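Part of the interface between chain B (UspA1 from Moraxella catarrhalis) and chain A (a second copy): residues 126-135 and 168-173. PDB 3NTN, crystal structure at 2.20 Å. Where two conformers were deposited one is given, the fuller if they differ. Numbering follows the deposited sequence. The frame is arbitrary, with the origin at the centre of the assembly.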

# COMPACT_ATOMS: atom_id res chain seq x y z
N ALA B 126 -12.22 2.12 10.02
CA ALA B 126 -11.48 1.15 10.83
C ALA B 126 -12.39 0.32 11.77
O ALA B 126 -13.32 0.85 12.38
CB ALA B 126 -10.40 1.87 11.65
N THR B 127 -12.14 -0.98 11.87
CA THR B 127 -12.80 -1.78 12.94
C THR B 127 -11.77 -2.22 13.96
O THR B 127 -10.55 -2.22 13.70
CB THR B 127 -13.62 -2.98 12.40
OG1 THR B 127 -12.77 -3.86 11.62
CG2 THR B 127 -14.79 -2.45 11.51
N ILE B 128 -12.26 -2.56 15.16
CA ILE B 128 -11.45 -3.03 16.26
C ILE B 128 -11.61 -4.53 16.30
O ILE B 128 -12.69 -5.03 16.56
CB ILE B 128 -11.88 -2.40 17.59
CG1 ILE B 128 -11.67 -0.88 17.55
CG2 ILE B 128 -11.07 -3.01 18.78
CD1 ILE B 128 -12.26 -0.15 18.77
N VAL B 129 -10.53 -5.26 15.99
CA VAL B 129 -10.60 -6.72 15.94
C VAL B 129 -9.58 -7.29 16.90
O VAL B 129 -8.43 -7.47 16.55
CB VAL B 129 -10.35 -7.28 14.50
CG1 VAL B 129 -10.65 -8.73 14.48
CG2 VAL B 129 -11.25 -6.60 13.49
N ASN B 130 -10.01 -7.56 18.12
CA ASN B 130 -9.13 -8.14 19.11
C ASN B 130 -9.22 -9.67 19.12
O ASN B 130 -8.32 -10.35 19.61
CB ASN B 130 -9.40 -7.54 20.50
CG ASN B 130 -8.51 -6.31 20.80
OD1 ASN B 130 -7.28 -6.41 20.82
ND2 ASN B 130 -9.13 -5.17 21.05
N SER B 131 -10.29 -10.21 18.54
CA SER B 131 -10.56 -11.64 18.61
C SER B 131 -11.56 -12.04 17.53
O SER B 131 -12.03 -11.17 16.79
CB SER B 131 -11.14 -12.00 19.97
OG SER B 131 -12.48 -11.57 20.02
N ALA B 132 -11.87 -13.34 17.43
CA ALA B 132 -12.79 -13.83 16.43
C ALA B 132 -13.31 -15.18 16.86
O ALA B 132 -12.60 -15.95 17.52
CB ALA B 132 -12.08 -13.96 15.03
N GLU B 133 -14.56 -15.44 16.48
CA GLU B 133 -15.20 -16.74 16.71
C GLU B 133 -15.50 -17.40 15.36
O GLU B 133 -16.21 -16.86 14.53
CB GLU B 133 -16.48 -16.58 17.52
CG GLU B 133 -16.34 -15.66 18.76
CD GLU B 133 -15.44 -16.25 19.88
OE1 GLU B 133 -15.64 -17.42 20.26
OE2 GLU B 133 -14.55 -15.53 20.40
N VAL B 134 -14.90 -18.56 15.14
CA VAL B 134 -15.05 -19.35 13.92
C VAL B 134 -15.69 -20.66 14.34
O VAL B 134 -15.05 -21.48 15.00
CB VAL B 134 -13.68 -19.61 13.28
CG1 VAL B 134 -13.84 -20.44 12.01
CG2 VAL B 134 -12.96 -18.30 13.03
N GLY B 135 -16.96 -20.87 13.97
CA GLY B 135 -17.69 -22.03 14.47
C GLY B 135 -17.84 -21.88 15.98
O GLY B 135 -18.30 -20.83 16.48
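Chain A, residues 168-173: GAGEIS

Chain A, residues 168-173, lies along chain B, residues 126-135, as an extended segment without regular helix or strand, and the two backbones run in the same sense: A169(A) sits beside V129(B) (CA to CA 5.8 Å), I172(A) beside A132(B) (CA to CA 6.2 Å) and S173(A) nearest V134(B) (CA to CA 7.3 Å). Most of chain B here is loop; a strand occupies its end through V134(B), and G135(B), with positive phi, leaves the contact. No direct hydrogen bond joins the two stretches, so their fit rests on shape and on one water.

The main bump on chain B is V129(B), its side chain directed toward chain A with chi1 t. It rests against the backbone at G170(A): CG1 of V129(B) lies 3.5 Å from O of G170(A), and CG2 of V129(B) lies 3.8 Å from N of E171(A). G170(A) has no side chain, and a CB there would point away from chain B. The small methyl of A169(A) fits beside the same valine, its CB 3.3 Å from O of V129(B) and 4.1 Å from CB of V129(B).

Further along, I172(A) is the bump on chain A. Its CA-to-CB bond points toward chain B, while the end of the side chain leads away; both chi angles are m. The methyl of A132(B) points toward chain A and packs on the stem of I172(A), CB of A132(B) to CB of I172(A) at 3.8 Å, and V134(B) adds a looser apolar contact, CG2 to CG2 of I172(A) at 4.2 Å.

Nearer the start of the chain B stretch, E171(A), its CA-to-CB bond sideways, comes no closer to T127(B) than 4.3 Å, OE1 of E171(A) to OG1 of T127(B), and no hydrogen bond forms there. Water 1 bridges the backbones, donating to O of A169(A) (2.9 Å) and O of T127(B) (3.0 Å) and accepting from N of V129(B) (3.2 Å). Together the stretches bury 306 Å².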

# COMPACT_ATOMS: atom_id res chain seq x y z
N GLY A 168 -3.00 -3.38 10.88
CA GLY A 168 -4.04 -3.68 11.87
C GLY A 168 -4.66 -5.05 11.67
O GLY A 168 -4.72 -5.57 10.52
N ALA A 169 -5.11 -5.64 12.78
CA ALA A 169 -5.80 -6.94 12.75
C ALA A 169 -7.00 -6.87 11.84
O ALA A 169 -7.84 -5.98 11.94
CB ALA A 169 -6.22 -7.35 14.12
N GLY A 170 -7.07 -7.81 10.89
CA GLY A 170 -8.20 -7.92 9.96
C GLY A 170 -9.39 -8.65 10.54
O GLY A 170 -9.26 -9.54 11.38
N GLU A 171 -10.58 -8.24 10.12
CA GLU A 171 -11.75 -9.04 10.34
C GLU A 171 -11.52 -10.49 9.85
O GLU A 171 -10.95 -10.71 8.76
CB GLU A 171 -12.88 -8.37 9.56
CG GLU A 171 -14.25 -8.79 9.88
CD GLU A 171 -15.21 -7.70 9.44
OE1 GLU A 171 -15.61 -6.88 10.32
OE2 GLU A 171 -15.52 -7.64 8.22
N ILE A 172 -11.88 -11.45 10.70
CA ILE A 172 -11.72 -12.88 10.40
C ILE A 172 -13.12 -13.47 10.31
O ILE A 172 -13.76 -13.74 11.34
CB ILE A 172 -10.87 -13.69 11.48
CG1 ILE A 172 -9.46 -13.08 11.79
CG2 ILE A 172 -10.84 -15.24 11.14
CD1 ILE A 172 -8.51 -12.80 10.51
N SER A 173 -13.63 -13.61 9.09
CA SER A 173 -15.01 -14.09 8.86
C SER A 173 -15.11 -14.55 7.40
O SER A 173 -14.12 -14.44 6.63
CB SER A 173 -16.04 -13.02 9.18
OG SER A 173 -16.09 -12.07 8.13
O HOH W 1 -8.25 -4.09 14.06